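Local coordinates for protein tetraacyldisaccharide 4'-kinase (Aquifex aeolicus, PDB 4EHX) that transfers the gamma-phosphate of ATP to the 4'-position of a tetraacyldisaccharide 1-phosphate, forming lipid IVA in lipid A biosynthesis, as an atypical P-loop kinase, at residues I39-L44 with M56-L61; G50-V55 with A105-H110; A97-Y102 with T278-I283; E117-G122 with F135-G140; F208-L211 with E217-P220. All blocks are in the same frame, centred on the assembly; numbering follows the deposited sequence.

Interaction 1 (I39-L44 with M56-L61); sequences ISVGNL and MYLADL
Leu58 reaches from its helix onto strand 38-43 and overlaps Ile39 and Val41 with a single methyl. Its CD2 lies 3.6 Å from Val41 CG2, the closest approach of the pair, and the same Leu58 CD2 stands 3.8 Å from Ile39 CG2. The two strand residues are two positions apart, and both of their side chains therefore project from the same face of the strand, giving Leu58 a small apolar platform. Leu58 sends its branched end across the gap because chi1 (175°) sets CG opposite the backbone N; the gap is wide for the backbones, with Val41 CA and Leu58 CA 9.1 Å apart. Leucine suits this place because its branched apolar end reaches across that distance. Isoleucine and valine suit theirs because beta-branched residues favour extended backbone angles and hold their methyls close to the main chain. Leu58 and Val41 run past one another in opposite directions, whereas Leu58 meets Ile39 at a slant. All three residues are buried, and the contact is purely van der Waals in character. Around it, the strand 38-43 pairs in parallel with strands 134-138 and 150-156. Ile136 on the former touches both Val41 and Leu58, while Ile310 packs against Leu58, so Leu58 sits where helix 51-61, the strands and helix 303-312 come together.

Interaction 2 (G50-V55 with A105-H110); sequences GKTSFV and AKLLPH
The start of the helix 51-61 runs beside the end of the helix 99-107, with CA atoms 9.0 Å apart at Thr52 and Leu107, and the chain beyond then turns so that Leu108 comes level with Val55. At this spacing only side-chain ends meet. Thr52 uses its methyl: CG2 lies 3.7 Å from Leu107 CD1, the two side chains crossing at about a right angle. With Thr52 OG1 beside the backbone N (chi1 -57°), the methyl CG2 lies anti to that N and faces the leucine, an economical use of a residue that is half polar and half apolar. Farther on, Val55 CG1 and Leu108 CD1 approach more loosely, at 4.4 Å. Leu108 has left the helical conformation, yet its side chain still points inward and also packs on Met56 and Ala59. Gly50, at the N-cap, has a positive phi (79°), readily tolerated by glycine, and its carbonyl O receives the N-H of Phe54 at 2.9 Å. Gly50, Lys51 and Thr52 belong to the predicted ATP-binding residues, consistent with the glycine-rich P-loop passing into its helix, as in P-loop kinases, with Leu107 and Leu108 packed along one flank of that helix.

Interaction 3 (A97-Y102 with T278-I283); sequences AGDEPY and TPKDLI
Apolar contact is carried by Ile283, which lies against Tyr102 and the backbone of Asp99. Ile283 CB stands 4.0 Å from Tyr102 CE1, the aliphatic chain passing the aromatic one in the opposite sense, and Ile283 CD1 comes within 4.0 Å of Asp99 O. CG1 of Ile283 sits between the backbone N and carbonyl carbon (chi1 57°), a tight placement that turns the end methyl toward the helix 99-107. Isoleucine fits because its two branches, CG2 and CD1, both find surface here. The phenol end of Tyr102 is held elsewhere: OH bonds to Gln286, and the ring packs edge-to-face on Trp94.

LpxK is a two-lobed alpha/beta protein, and this contact probably lies where the lobes meet, since one partner is the helix ahead of strand 112-116 in the P-loop core and the other is the short helix just after strand 275-277.

The charged groups stay apart. The fully extended Lys280 crosses Asp99 at about a right angle, with CE 3.7 Å from Asp99 OD2 but NZ 4.7 Å away, so the opposite charges probably attract, without forming a salt bridge. Asp99 OD2 also has a weak, long ion pair with Lys284.

Hydrogen bonds shape the short helix from within. Thr278 is its N-cap: OG1 accepts from Asp281 N at 3.2 Å (N-H...O 152°). Threonine is favoured there for its short hydroxyl. Asp281 OD2 bonds to Gly234 N, while Tyr264 bonds to Asp281 OD1.

Interaction 4 (E117-G122 with F135-G140); sequences EDRYKG and FILDDG
Arg119 reaches across to Leu137 and Asp139, from a turn whose first residue already assists it: Glu117 O accepts from Arg119 NH1 at 2.9 Å in the guanidinium plane and helps steady the group. Next comes Asp118, the N-cap of the helix 119-130: its OD1 takes Lys121 N through the anti lone pair at 3.0 Å (167°), while OD2 pairs with Lys145. A short carboxylate suits that first turn, whose N-H groups would otherwise lack acceptors. Arg119 then does most of the bridging. Its aliphatic part lies loosely by the strand, CG 4.3 Å from Leu137 CD2. A bend at chi2 (61°) swings the head toward the strand's end. There Arg119 NH2 makes a weak bond to Asp139 O at 3.1 Å, poorly aligned at 128°. Water 1 accepts from Arg119 NE (2.7 Å), and water 2 accepts from Arg119 NH2 (3.0 Å) and can donate to Asp139 OD2. Arg171 pairs with Asp139 OD1. Farther along, Gly122 N closes the helical turn on Asp118 O. With three in-plane partners at its edge, the guanidinium is fixed mainly through main-chain carbonyls and water, and NH1 also forms a salt bridge with the sulfonate of a HEPES molecule, probably from the crystallisation liquor.

Interaction 5 (F208-L211 with E217-P220); sequences FCCL and EEVP
The carboxylate of Glu218 lies beside Cys210, with OE1 4.0 Å from SG, while the ring of Phe208 has Cys210 N 4.0 Å above one face, toward the rim; Phe221 meets that ring edge-to-face. Lys297 gives Glu218 OE2 a long, weak ion pair. Across the strands, Leu211 and Val219 form an antiparallel hydrogen-bonded pair. Leu211 N donates to Val219 O at 2.8 Å, approaching nearly in line with the carbonyl (C=O...N 171°). The return bond, Val219 N to Leu211 O, is equally short, but its donor is tilted 31° from the carbonyl plane. Leu211 O also receives a CA-H contact from Glu218 CA at 3.4 Å. Leu211 and Val219 share a face, where Leu211 CB packs 3.7 Å from Val219 CG2; Val219 CG2 sits between its own backbone N and carbonyl carbon, putting this methyl next to its partner. Leucine reaches inward, onto Leu294, Phe221 and Leu224, whereas beta-branched valine favours the extended strand. Along the pairing with strand 291-300, Cys209 and Cys210 together face Asn295, a classic beta bulge. Strands 201-212 and 218-219 make a beta hairpin, which this pair joins beside strand 291-300, away from the ATP site.

In the fold
Interactions 1 and 2 lie 9 Å apart between centres and share helix 51-61, which meets the sheet through one flank and helix 99-107 through another. Their segments alternate along the chain. Interaction 3 uses the same helix 99-107, centred 11 Å from interaction 2, and closes a long loop back to residues 278-283; interactions 4 and 5 are nested inside that loop. Strands 38-43 and 134-138 are neighbours, so interactions 1 and 4 meet through backbone bonds, and interaction 4 also touches Lys51 of the predicted ATP site. Interaction 5, on a hairpin about 29 Å from interaction 4 between centres, lies across the chain's centre, so the contacts run from the nucleotide-binding core to the distant end.

Interaction 1 (I39-L44 with M56-L61)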
# COMPACT_ATOMS: atom_id res chain seq x y z
N ILE A 39 3.51 -0.87 -14.28
CA ILE A 39 2.45 -1.67 -13.69
C ILE A 39 1.82 -0.81 -12.61
O ILE A 39 2.52 -0.26 -11.78
CB ILE A 39 3.02 -2.92 -13.02
CG1 ILE A 39 3.81 -3.76 -14.04
CG2 ILE A 39 1.89 -3.74 -12.37
CD1 ILE A 39 4.70 -4.85 -13.39
N SER A 40 0.50 -0.68 -12.62
CA SER A 40 -0.16 0.08 -11.57
C SER A 40 -0.81 -0.86 -10.58
O SER A 40 -1.42 -1.86 -10.96
CB SER A 40 -1.21 1.04 -12.15
OG SER A 40 -1.84 1.76 -11.11
N VAL A 41 -0.67 -0.55 -9.30
CA VAL A 41 -1.41 -1.21 -8.24
C VAL A 41 -2.33 -0.18 -7.64
O VAL A 41 -1.91 0.93 -7.29
CB VAL A 41 -0.47 -1.82 -7.15
CG1 VAL A 41 -1.32 -2.46 -6.03
CG2 VAL A 41 0.46 -2.84 -7.80
N GLY A 42 -3.61 -0.52 -7.52
CA GLY A 42 -4.54 0.44 -6.99
C GLY A 42 -5.80 -0.19 -6.43
O GLY A 42 -5.99 -1.41 -6.45
N ASN A 43 -6.68 0.66 -5.92
CA ASN A 43 -7.98 0.18 -5.48
C ASN A 43 -9.03 1.28 -5.61
O ASN A 43 -8.74 2.40 -6.07
CB ASN A 43 -7.90 -0.40 -4.07
CG ASN A 43 -7.98 0.66 -3.01
OD1 ASN A 43 -7.37 1.72 -3.15
ND2 ASN A 43 -8.74 0.40 -1.96
N LEU A 44 -10.25 0.96 -5.23
CA LEU A 44 -11.37 1.87 -5.46
C LEU A 44 -11.73 2.65 -4.21
O LEU A 44 -12.42 3.65 -4.29
CB LEU A 44 -12.60 1.09 -5.95
CG LEU A 44 -12.55 0.53 -7.36
CD1 LEU A 44 -13.89 -0.07 -7.73
CD2 LEU A 44 -12.18 1.63 -8.34
N MET A 56 4.68 -5.10 -2.24
CA MET A 56 5.86 -5.87 -1.80
C MET A 56 5.93 -7.20 -2.53
O MET A 56 6.98 -7.63 -3.00
CB MET A 56 5.78 -6.14 -0.30
CG MET A 56 5.90 -4.89 0.57
SD MET A 56 5.39 -5.24 2.28
CE MET A 56 6.69 -6.38 2.75
N TYR A 57 4.78 -7.86 -2.61
CA TYR A 57 4.66 -9.14 -3.29
C TYR A 57 5.04 -9.04 -4.77
O TYR A 57 5.81 -9.85 -5.30
CB TYR A 57 3.24 -9.67 -3.13
CG TYR A 57 2.92 -10.82 -4.05
CD1 TYR A 57 3.28 -12.12 -3.72
CD2 TYR A 57 2.25 -10.60 -5.25
CE1 TYR A 57 2.99 -13.18 -4.58
CE2 TYR A 57 1.95 -11.64 -6.11
CZ TYR A 57 2.33 -12.92 -5.77
OH TYR A 57 2.03 -13.94 -6.64
N LEU A 58 4.50 -8.02 -5.43
CA LEU A 58 4.78 -7.78 -6.84
C LEU A 58 6.25 -7.44 -7.08
O LEU A 58 6.87 -7.94 -8.02
CB LEU A 58 3.88 -6.63 -7.34
CG LEU A 58 4.09 -6.14 -8.77
CD1 LEU A 58 3.82 -7.28 -9.75
CD2 LEU A 58 3.15 -4.94 -9.04
N ALA A 59 6.83 -6.61 -6.22
CA ALA A 59 8.23 -6.25 -6.39
C ALA A 59 9.10 -7.50 -6.28
O ALA A 59 10.09 -7.65 -7.00
CB ALA A 59 8.65 -5.18 -5.36
N ASP A 60 8.71 -8.42 -5.40
CA ASP A 60 9.42 -9.69 -5.27
C ASP A 60 9.32 -10.57 -6.53
O ASP A 60 10.27 -11.26 -6.88
CB ASP A 60 8.94 -10.48 -4.04
CG ASP A 60 9.67 -11.81 -3.89
OD1 ASP A 60 10.81 -11.77 -3.41
OD2 ASP A 60 9.12 -12.87 -4.27
N LEU A 61 8.17 -10.53 -7.20
CA LEU A 61 8.03 -11.28 -8.44
C LEU A 61 9.02 -10.74 -9.47
O LEU A 61 9.52 -11.48 -10.33
CB LEU A 61 6.60 -11.19 -8.99
CG LEU A 61 5.49 -11.90 -8.23
CD1 LEU A 61 4.16 -11.76 -8.97
CD2 LEU A 61 5.84 -13.38 -8.01

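Interaction 2 (G50-V55 with A105-H110)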
# COMPACT_ATOMS: atom_id res chain seq x y z
N GLY A 50 -4.70 -3.73 1.48
CA GLY A 50 -3.78 -4.80 1.11
C GLY A 50 -2.87 -4.32 0.00
O GLY A 50 -2.03 -5.07 -0.50
N LYS A 51 -3.01 -3.06 -0.39
CA LYS A 51 -2.20 -2.53 -1.48
C LYS A 51 -0.71 -2.57 -1.14
O LYS A 51 0.11 -2.92 -1.99
CB LYS A 51 -2.62 -1.10 -1.82
CG LYS A 51 -1.75 -0.46 -2.86
CD LYS A 51 -1.39 0.97 -2.47
CE LYS A 51 -0.44 0.99 -1.28
NZ LYS A 51 -0.16 2.36 -0.83
N THR A 52 -0.36 -2.20 0.08
CA THR A 52 1.05 -2.20 0.50
C THR A 52 1.62 -3.62 0.41
O THR A 52 2.68 -3.83 -0.18
CB THR A 52 1.23 -1.63 1.92
OG1 THR A 52 0.70 -0.30 1.95
CG2 THR A 52 2.70 -1.57 2.30
N SER A 53 0.91 -4.59 0.99
CA SER A 53 1.35 -5.98 0.90
C SER A 53 1.48 -6.45 -0.54
O SER A 53 2.43 -7.17 -0.90
CB SER A 53 0.38 -6.92 1.64
OG SER A 53 0.41 -6.68 3.03
N PHE A 54 0.54 -6.06 -1.40
CA PHE A 54 0.61 -6.50 -2.77
C PHE A 54 1.79 -5.88 -3.51
O PHE A 54 2.43 -6.54 -4.33
CB PHE A 54 -0.70 -6.24 -3.55
CG PHE A 54 -0.70 -6.87 -4.90
CD1 PHE A 54 -0.97 -8.24 -5.04
CD2 PHE A 54 -0.37 -6.13 -6.02
CE1 PHE A 54 -0.93 -8.85 -6.29
CE2 PHE A 54 -0.32 -6.74 -7.26
CZ PHE A 54 -0.60 -8.09 -7.40
N VAL A 55 2.08 -4.61 -3.24
CA VAL A 55 3.25 -3.99 -3.87
C VAL A 55 4.53 -4.75 -3.51
O VAL A 55 5.36 -5.03 -4.38
CB VAL A 55 3.37 -2.48 -3.49
CG1 VAL A 55 4.68 -1.92 -4.00
CG2 VAL A 55 2.19 -1.70 -4.08
N ALA A 105 9.57 2.37 1.17
CA ALA A 105 11.01 2.18 0.97
C ALA A 105 11.64 1.25 2.02
O ALA A 105 12.50 0.43 1.71
CB ALA A 105 11.72 3.54 0.94
N LYS A 106 11.20 1.37 3.27
CA LYS A 106 11.76 0.50 4.30
C LYS A 106 11.29 -0.93 4.08
O LYS A 106 12.01 -1.88 4.38
CB LYS A 106 11.38 0.98 5.71
CG LYS A 106 11.96 2.33 6.11
CD LYS A 106 13.50 2.38 6.03
CE LYS A 106 14.17 1.43 6.98
NZ LYS A 106 15.56 1.87 7.38
N LEU A 107 10.09 -1.10 3.53
CA LEU A 107 9.59 -2.44 3.26
C LEU A 107 10.16 -3.09 1.99
O LEU A 107 9.94 -4.28 1.77
CB LEU A 107 8.06 -2.44 3.20
CG LEU A 107 7.32 -2.08 4.49
CD1 LEU A 107 5.86 -1.79 4.17
CD2 LEU A 107 7.48 -3.21 5.52
N LEU A 108 10.89 -2.32 1.17
CA LEU A 108 11.46 -2.85 -0.08
C LEU A 108 12.97 -2.59 -0.22
O LEU A 108 13.38 -1.71 -0.97
CB LEU A 108 10.75 -2.23 -1.29
CG LEU A 108 9.23 -2.29 -1.39
CD1 LEU A 108 8.73 -1.30 -2.42
CD2 LEU A 108 8.77 -3.69 -1.72
N PRO A 109 13.79 -3.39 0.47
CA PRO A 109 15.25 -3.18 0.53
C PRO A 109 16.07 -3.26 -0.78
O PRO A 109 17.24 -2.89 -0.75
CB PRO A 109 15.73 -4.26 1.53
CG PRO A 109 14.60 -5.26 1.58
CD PRO A 109 13.35 -4.45 1.39
N HIS A 110 15.49 -3.71 -1.89
CA HIS A 110 16.24 -3.75 -3.16
C HIS A 110 15.60 -2.88 -4.25
O HIS A 110 15.96 -2.97 -5.43
CB HIS A 110 16.35 -5.18 -3.68
CG HIS A 110 16.81 -6.15 -2.64
ND1 HIS A 110 18.12 -6.21 -2.22
CD2 HIS A 110 16.14 -7.08 -1.92
CE1 HIS A 110 18.24 -7.14 -1.29
NE2 HIS A 110 17.05 -7.68 -1.09

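Interaction 3 (A97-Y102 with T278-I283)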
# COMPACT_ATOMS: atom_id res chain seq x y z
N ALA A 97 10.08 12.65 3.26
CA ALA A 97 9.50 11.78 2.24
C ALA A 97 7.98 11.71 2.36
O ALA A 97 7.29 11.46 1.38
CB ALA A 97 10.09 10.38 2.33
N GLY A 98 7.48 11.94 3.57
CA GLY A 98 6.12 11.57 3.90
C GLY A 98 6.12 10.15 4.43
O GLY A 98 6.94 9.33 4.01
N ASP A 99 5.22 9.85 5.36
CA ASP A 99 5.18 8.53 5.99
C ASP A 99 5.00 7.38 5.01
O ASP A 99 5.57 6.30 5.21
CB ASP A 99 4.09 8.48 7.06
CG ASP A 99 4.51 9.13 8.37
OD1 ASP A 99 5.51 9.89 8.38
OD2 ASP A 99 3.84 8.88 9.39
N GLU A 100 4.22 7.60 3.96
CA GLU A 100 3.87 6.53 3.02
C GLU A 100 5.02 6.06 2.11
O GLU A 100 5.30 4.85 2.03
CB GLU A 100 2.67 6.94 2.15
CG GLU A 100 1.57 7.71 2.89
CD GLU A 100 1.91 9.18 3.15
OE1 GLU A 100 2.17 9.92 2.18
OE2 GLU A 100 1.93 9.59 4.33
N PRO A 101 5.65 6.99 1.38
CA PRO A 101 6.79 6.55 0.57
C PRO A 101 7.93 6.03 1.45
O PRO A 101 8.62 5.10 1.05
CB PRO A 101 7.22 7.83 -0.16
CG PRO A 101 5.99 8.70 -0.17
CD PRO A 101 5.35 8.42 1.18
N TYR A 102 8.12 6.63 2.62
CA TYR A 102 9.21 6.20 3.50
C TYR A 102 8.97 4.76 3.97
O TYR A 102 9.86 3.92 3.91
CB TYR A 102 9.40 7.14 4.70
CG TYR A 102 10.61 6.78 5.55
CD1 TYR A 102 10.54 5.78 6.52
CD2 TYR A 102 11.84 7.42 5.35
CE1 TYR A 102 11.66 5.45 7.29
CE2 TYR A 102 12.96 7.09 6.11
CZ TYR A 102 12.86 6.10 7.08
OH TYR A 102 13.96 5.77 7.82
N THR A 278 2.76 -1.19 15.03
CA THR A 278 2.50 -1.29 13.59
C THR A 278 3.70 -0.82 12.78
O THR A 278 4.51 -0.04 13.27
CB THR A 278 1.27 -0.46 13.16
OG1 THR A 278 1.58 0.94 13.25
CG2 THR A 278 0.06 -0.77 14.05
N PRO A 279 3.80 -1.26 11.52
CA PRO A 279 4.93 -0.80 10.70
C PRO A 279 4.97 0.73 10.55
O PRO A 279 6.06 1.31 10.54
CB PRO A 279 4.69 -1.49 9.35
CG PRO A 279 3.97 -2.76 9.74
CD PRO A 279 3.06 -2.36 10.88
N LYS A 280 3.81 1.37 10.44
CA LYS A 280 3.76 2.82 10.33
C LYS A 280 4.31 3.51 11.58
O LYS A 280 4.89 4.59 11.50
CB LYS A 280 2.33 3.31 10.06
CG LYS A 280 2.24 4.83 9.94
CD LYS A 280 0.81 5.30 9.71
CE LYS A 280 0.76 6.83 9.63
NZ LYS A 280 -0.64 7.33 9.47
N ASP A 281 4.11 2.89 12.74
CA ASP A 281 4.70 3.40 13.98
C ASP A 281 6.19 3.06 14.05
O ASP A 281 7.02 3.86 14.49
CB ASP A 281 3.99 2.81 15.19
CG ASP A 281 2.58 3.33 15.35
OD1 ASP A 281 2.43 4.53 15.67
OD2 ASP A 281 1.63 2.55 15.15
N LEU A 282 6.52 1.85 13.60
CA LEU A 282 7.87 1.33 13.75
C LEU A 282 8.90 2.21 13.04
O LEU A 282 10.05 2.27 13.47
CB LEU A 282 7.92 -0.11 13.24
CG LEU A 282 9.23 -0.88 13.40
CD1 LEU A 282 9.61 -1.08 14.89
CD2 LEU A 282 9.11 -2.22 12.69
N ILE A 283 8.51 2.89 11.96
CA ILE A 283 9.47 3.68 11.20
C ILE A 283 10.05 4.82 12.04
O ILE A 283 11.12 5.34 11.74
CB ILE A 283 8.91 4.24 9.87
CG1 ILE A 283 7.66 5.08 10.11
CG2 ILE A 283 8.61 3.12 8.89
CD1 ILE A 283 7.12 5.75 8.85

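Interaction 4 (E117-G122 with F135-G140)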
# COMPACT_ATOMS: atom_id res chain seq x y z
N GLU A 117 3.77 13.83 -6.97
CA GLU A 117 2.34 13.92 -7.28
C GLU A 117 2.08 13.54 -8.74
O GLU A 117 1.17 12.76 -9.06
CB GLU A 117 1.88 15.36 -7.04
CG GLU A 117 0.38 15.57 -7.16
CD GLU A 117 -0.35 15.15 -5.90
OE1 GLU A 117 0.28 15.11 -4.83
OE2 GLU A 117 -1.57 14.87 -6.00
N ASP A 118 2.89 14.10 -9.64
CA ASP A 118 2.80 13.75 -11.05
C ASP A 118 3.69 12.52 -11.28
O ASP A 118 4.92 12.62 -11.26
CB ASP A 118 3.30 14.92 -11.90
CG ASP A 118 3.01 14.72 -13.38
OD1 ASP A 118 3.75 13.96 -14.02
OD2 ASP A 118 2.06 15.33 -13.91
N ARG A 119 3.07 11.36 -11.48
CA ARG A 119 3.85 10.12 -11.56
C ARG A 119 4.79 10.11 -12.78
O ARG A 119 5.92 9.63 -12.70
CB ARG A 119 2.93 8.90 -11.58
CG ARG A 119 2.58 8.33 -10.19
CD ARG A 119 1.85 9.30 -9.31
NE ARG A 119 0.94 8.61 -8.39
CZ ARG A 119 -0.07 9.19 -7.75
NH1 ARG A 119 -0.33 10.50 -7.91
NH2 ARG A 119 -0.83 8.44 -6.95
N TYR A 120 4.31 10.63 -13.90
CA TYR A 120 5.15 10.72 -15.09
C TYR A 120 6.47 11.46 -14.83
O TYR A 120 7.55 10.97 -15.17
CB TYR A 120 4.39 11.39 -16.24
CG TYR A 120 5.20 11.51 -17.51
CD1 TYR A 120 5.29 10.44 -18.40
CD2 TYR A 120 5.88 12.69 -17.83
CE1 TYR A 120 6.04 10.55 -19.58
CE2 TYR A 120 6.61 12.80 -18.99
CZ TYR A 120 6.68 11.73 -19.87
OH TYR A 120 7.42 11.84 -21.02
N LYS A 121 6.39 12.66 -14.23
CA LYS A 121 7.61 13.41 -13.89
C LYS A 121 8.50 12.62 -12.93
O LYS A 121 9.72 12.71 -13.01
CB LYS A 121 7.27 14.77 -13.28
CG LYS A 121 6.65 15.75 -14.26
CD LYS A 121 6.28 17.06 -13.57
CE LYS A 121 5.86 18.11 -14.59
NZ LYS A 121 5.00 17.54 -15.66
N GLY A 122 7.89 11.88 -12.01
CA GLY A 122 8.65 11.04 -11.10
C GLY A 122 9.38 9.98 -11.91
O GLY A 122 10.56 9.69 -11.67
N PHE A 135 8.50 0.26 -13.67
CA PHE A 135 7.90 1.05 -12.60
C PHE A 135 6.66 0.37 -12.04
O PHE A 135 5.89 -0.25 -12.76
CB PHE A 135 7.46 2.42 -13.10
CG PHE A 135 8.59 3.31 -13.46
CD1 PHE A 135 9.36 3.90 -12.47
CD2 PHE A 135 8.87 3.58 -14.80
CE1 PHE A 135 10.41 4.75 -12.80
CE2 PHE A 135 9.92 4.43 -15.14
CZ PHE A 135 10.69 5.01 -14.13
N ILE A 136 6.48 0.51 -10.73
CA ILE A 136 5.22 0.10 -10.11
C ILE A 136 4.60 1.37 -9.54
O ILE A 136 5.24 2.10 -8.78
CB ILE A 136 5.44 -0.91 -8.97
CG1 ILE A 136 6.01 -2.24 -9.50
CG2 ILE A 136 4.15 -1.14 -8.20
CD1 ILE A 136 6.58 -3.12 -8.37
N LEU A 137 3.35 1.64 -9.89
CA LEU A 137 2.67 2.77 -9.27
C LEU A 137 2.02 2.20 -8.02
O LEU A 137 1.21 1.26 -8.09
CB LEU A 137 1.57 3.35 -10.17
CG LEU A 137 1.90 3.58 -11.65
CD1 LEU A 137 0.74 4.34 -12.34
CD2 LEU A 137 3.20 4.37 -11.81
N ASP A 138 2.39 2.72 -6.86
CA ASP A 138 1.63 2.31 -5.70
C ASP A 138 0.46 3.30 -5.64
O ASP A 138 0.62 4.52 -5.67
CB ASP A 138 2.48 2.24 -4.43
CG ASP A 138 2.82 3.59 -3.87
OD1 ASP A 138 2.72 4.55 -4.64
OD2 ASP A 138 3.20 3.68 -2.68
N ASP A 139 -0.73 2.75 -5.62
CA ASP A 139 -1.91 3.59 -5.60
C ASP A 139 -2.05 4.43 -6.88
O ASP A 139 -2.15 5.65 -6.84
CB ASP A 139 -1.92 4.47 -4.35
CG ASP A 139 -3.31 4.94 -4.02
OD1 ASP A 139 -4.24 4.19 -4.37
OD2 ASP A 139 -3.48 6.04 -3.45
N GLY A 140 -2.07 3.75 -8.02
CA GLY A 140 -2.05 4.45 -9.29
C GLY A 140 -3.30 4.29 -10.13
O GLY A 140 -3.34 4.79 -11.25
O HOH W 1 1.41 6.11 -7.39
O HOH W 2 -3.13 8.78 -5.10

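Interaction 5 (F208-L211 with E217-P220)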
# COMPACT_ATOMS: atom_id res chain seq x y z
N PHE A 208 0.22 -14.84 8.51
CA PHE A 208 1.27 -14.41 9.43
C PHE A 208 2.56 -15.17 9.18
O PHE A 208 2.57 -16.40 9.20
CB PHE A 208 0.82 -14.60 10.89
CG PHE A 208 1.86 -14.19 11.90
CD1 PHE A 208 2.39 -12.90 11.89
CD2 PHE A 208 2.31 -15.08 12.87
CE1 PHE A 208 3.34 -12.51 12.82
CE2 PHE A 208 3.26 -14.69 13.80
CZ PHE A 208 3.77 -13.41 13.78
N CYS A 209 3.64 -14.43 8.97
CA CYS A 209 4.93 -15.03 8.66
C CYS A 209 5.89 -15.00 9.84
O CYS A 209 6.38 -16.04 10.31
CB CYS A 209 5.58 -14.28 7.49
SG CYS A 209 7.16 -15.00 6.97
N CYS A 210 6.17 -13.79 10.33
CA CYS A 210 7.24 -13.57 11.28
C CYS A 210 7.18 -12.12 11.72
O CYS A 210 6.21 -11.42 11.44
CB CYS A 210 8.58 -13.77 10.58
SG CYS A 210 8.72 -12.73 9.13
N LEU A 211 8.24 -11.66 12.38
CA LEU A 211 8.31 -10.27 12.83
C LEU A 211 9.22 -9.40 11.97
O LEU A 211 10.11 -9.90 11.26
CB LEU A 211 8.82 -10.25 14.28
CG LEU A 211 8.05 -11.04 15.32
CD1 LEU A 211 8.78 -11.00 16.68
CD2 LEU A 211 6.62 -10.52 15.45
N GLU A 217 14.18 -5.70 9.28
CA GLU A 217 14.67 -7.02 8.90
C GLU A 217 13.73 -8.09 9.45
O GLU A 217 13.21 -7.97 10.56
CB GLU A 217 16.08 -7.23 9.45
CG GLU A 217 17.11 -6.25 8.91
CD GLU A 217 18.38 -6.21 9.72
OE1 GLU A 217 18.35 -6.56 10.92
OE2 GLU A 217 19.43 -5.81 9.16
N GLU A 218 13.50 -9.14 8.66
CA GLU A 218 12.66 -10.25 9.10
C GLU A 218 13.31 -11.09 10.18
O GLU A 218 14.46 -11.50 10.05
CB GLU A 218 12.29 -11.14 7.91
CG GLU A 218 11.39 -10.43 6.91
CD GLU A 218 10.89 -11.36 5.83
OE1 GLU A 218 11.14 -12.58 5.92
OE2 GLU A 218 10.24 -10.86 4.89
N VAL A 219 12.56 -11.34 11.25
CA VAL A 219 13.04 -12.18 12.34
C VAL A 219 11.93 -13.12 12.81
O VAL A 219 10.75 -12.76 12.76
CB VAL A 219 13.57 -11.36 13.55
CG1 VAL A 219 14.78 -10.53 13.14
CG2 VAL A 219 12.48 -10.50 14.13
N PRO A 220 12.30 -14.33 13.25
CA PRO A 220 11.33 -15.33 13.70
C PRO A 220 10.44 -14.81 14.82
O PRO A 220 10.89 -14.04 15.66
CB PRO A 220 12.22 -16.45 14.23
CG PRO A 220 13.47 -16.32 13.45
CD PRO A 220 13.68 -14.84 13.28